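Local coordinates for ribosomal RNA small subunit methyltransferase D (Escherichia coli, PDB 2FPO), which methylates the N2 amino group of guanine 966 of 16S ribosomal RNA in the assembled 30S particle, with S-adenosyl-L-methionine as methyl donor, at residues L59-G64 against E138-L143. Sequence-based numbering, arbitrary orientation.
Sequences LDCFAG and EETINL
T140 meets both C61 and F62, using both branches of its side chain. The hydroxyl faces the rim of the F62 ring: OG1 of T140 lies 3.5 Å from CZ of F62, in the ring plane, so the oxygen looks at the edge of the phenyl group and not at its π face. The methyl lies mainly against the cysteine, CG2 of T140 resting 4.0 Å from SG of C61 in a plain van der Waals contact, and also comes loosely near CE2 of F62. The threonine torsion sets the branches toward these partners: with chi1 at -63°, OG1 stands anti to the carbonyl carbon, while CG2 is anti to the backbone N. No hydrogen bond crosses between 59-64 and 138-143; the hydroxyl is hydrogen-bonded to the carbonyl O of L136, just before the helix begins, which probably helps to fix the side-chain rotation. Replacing T140 by an alanine removes both OG1 and CG2, and is likely to leave a gap beside C61 and the F62 edge and the L136 carbonyl without its hydroxyl partner. Further out, A112, P130 and P131 also touch F62, while L59 and C61 form backbone hydrogen bonds with the neighbouring parallel strand 123-128. The example illustrates how a threonine can pair a main-chain hydrogen bond with apolar contacts through its methyl. Helix 137-146 thus packs against the turn that follows strand 57-60, whose DCFAG sequence is consistent with the glycine-containing loop, called motif one, that in Rossmann-fold methyltransferases typically borders the S-adenosylmethionine site.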
loop_
_atom_site.group_PDB
_atom_site.type_symbol
_atom_site.label_atom_id
_atom_site.label_comp_id
_atom_site.label_asym_id
_atom_site.label_seq_id
_atom_site.Cartn_x
_atom_site.Cartn_y
_atom_site.Cartn_z
ATOM N N LEU A 59 1.039 5.809 0.884
ATOM C CA LEU A 59 -0.240 5.816 0.192
ATOM C C LEU A 59 -0.603 4.366 -0.126
ATOM O O LEU A 59 0.185 3.634 -0.719
ATOM C CB LEU A 59 -0.118 6.694 -1.067
ATOM C CG LEU A 59 -1.263 6.604 -2.086
ATOM C CD1 LEU A 59 -2.498 7.339 -1.491
ATOM C CD2 LEU A 59 -0.779 7.195 -3.424
ATOM N N ASP A 60 -1.796 3.940 0.282
ATOM C CA ASP A 60 -2.290 2.600 -0.055
ATOM C C ASP A 60 -3.424 2.746 -1.087
ATOM O O ASP A 60 -4.524 3.220 -0.742
ATOM C CB ASP A 60 -2.796 1.924 1.211
ATOM C CG ASP A 60 -2.953 0.405 1.070
ATOM O OD1 ASP A 60 -3.103 -0.129 -0.049
ATOM O OD2 ASP A 60 -2.953 -0.252 2.114
ATOM N N CYS A 61 -3.146 2.331 -2.330
ATOM C CA CYS A 61 -4.081 2.537 -3.453
ATOM C C CYS A 61 -5.354 1.705 -3.422
ATOM O O CYS A 61 -6.341 2.102 -4.066
ATOM C CB CYS A 61 -3.381 2.343 -4.801
ATOM S SG CYS A 61 -2.034 3.540 -5.057
ATOM N N PHE A 62 -5.312 0.549 -2.749
ATOM C CA PHE A 62 -6.454 -0.388 -2.653
ATOM C C PHE A 62 -6.323 -0.937 -1.258
ATOM O O PHE A 62 -5.828 -2.074 -1.058
ATOM C CB PHE A 62 -6.376 -1.559 -3.690
ATOM C CG PHE A 62 -6.153 -1.098 -5.104
ATOM C CD1 PHE A 62 -7.234 -0.805 -5.930
ATOM C CD2 PHE A 62 -4.854 -0.918 -5.588
ATOM C CE1 PHE A 62 -7.009 -0.302 -7.256
ATOM C CE2 PHE A 62 -4.605 -0.434 -6.890
ATOM C CZ PHE A 62 -5.686 -0.144 -7.737
ATOM N N ALA A 63 -6.723 -0.126 -0.287
ATOM C CA ALA A 63 -6.385 -0.418 1.120
ATOM C C ALA A 63 -7.114 -1.632 1.696
ATOM O O ALA A 63 -6.576 -2.300 2.579
ATOM C CB ALA A 63 -6.574 0.823 2.003
ATOM N N GLY A 64 -8.310 -1.922 1.193
ATOM C CA GLY A 64 -9.089 -3.115 1.624
ATOM C C GLY A 64 -9.250 -3.209 3.141
ATOM O O GLY A 64 -9.814 -2.304 3.798
ATOM N N GLU A 138 -1.040 -1.844 -14.269
ATOM C CA GLU A 138 -0.197 -0.949 -15.039
ATOM C C GLU A 138 -0.705 0.480 -15.098
ATOM O O GLU A 138 0.112 1.400 -15.149
ATOM C CB GLU A 138 0.039 -1.467 -16.454
ATOM C CG GLU A 138 1.360 -2.208 -16.592
ATOM C CD GLU A 138 1.194 -3.702 -16.562
ATOM O OE1 GLU A 138 0.576 -4.199 -15.583
ATOM O OE2 GLU A 138 1.675 -4.372 -17.512
ATOM N N GLU A 139 -2.039 0.633 -15.110
ATOM C CA GLU A 139 -2.724 1.924 -15.124
ATOM C C GLU A 139 -2.400 2.730 -13.874
ATOM O O GLU A 139 -2.152 3.935 -13.942
ATOM C CB GLU A 139 -4.245 1.719 -15.169
ATOM C CG GLU A 139 -4.796 1.302 -16.544
ATOM C CD GLU A 139 -4.637 -0.202 -16.856
ATOM O OE1 GLU A 139 -4.132 -0.974 -16.006
ATOM O OE2 GLU A 139 -5.022 -0.610 -17.979
ATOM N N THR A 140 -2.419 2.045 -12.738
ATOM C CA THR A 140 -2.143 2.656 -11.429
ATOM C C THR A 140 -0.697 3.109 -11.386
ATOM O O THR A 140 -0.394 4.230 -11.007
ATOM C CB THR A 140 -2.451 1.656 -10.257
ATOM O OG1 THR A 140 -3.848 1.343 -10.268
ATOM C CG2 THR A 140 -2.117 2.283 -8.894
ATOM N N ILE A 141 0.196 2.211 -11.779
ATOM C CA ILE A 141 1.622 2.500 -11.897
ATOM C C ILE A 141 1.920 3.760 -12.745
ATOM O O ILE A 141 2.730 4.599 -12.355
ATOM C CB ILE A 141 2.352 1.271 -12.462
ATOM C CG1 ILE A 141 2.536 0.235 -11.335
ATOM C CG2 ILE A 141 3.699 1.666 -13.195
ATOM C CD1 ILE A 141 2.888 -1.190 -11.839
ATOM N N ASN A 142 1.231 3.909 -13.872
ATOM C CA ASN A 142 1.479 5.087 -14.728
ATOM C C ASN A 142 0.920 6.361 -14.143
ATOM O O ASN A 142 1.526 7.415 -14.279
ATOM C CB ASN A 142 0.927 4.884 -16.127
ATOM C CG ASN A 142 1.750 3.912 -16.943
ATOM O OD1 ASN A 142 1.211 3.193 -17.780
ATOM N ND2 ASN A 142 3.057 3.908 -16.731
ATOM N N LEU A 143 -0.245 6.268 -13.498
ATOM C CA LEU A 143 -0.837 7.432 -12.834
ATOM C C LEU A 143 0.026 7.904 -11.680
ATOM O O LEU A 143 0.224 9.102 -11.526
ATOM C CB LEU A 143 -2.259 7.139 -12.353
ATOM C CG LEU A 143 -3.280 6.992 -13.501
ATOM C CD1 LEU A 143 -4.443 6.148 -13.028
ATOM C CD2 LEU A 143 -3.763 8.322 -14.055
#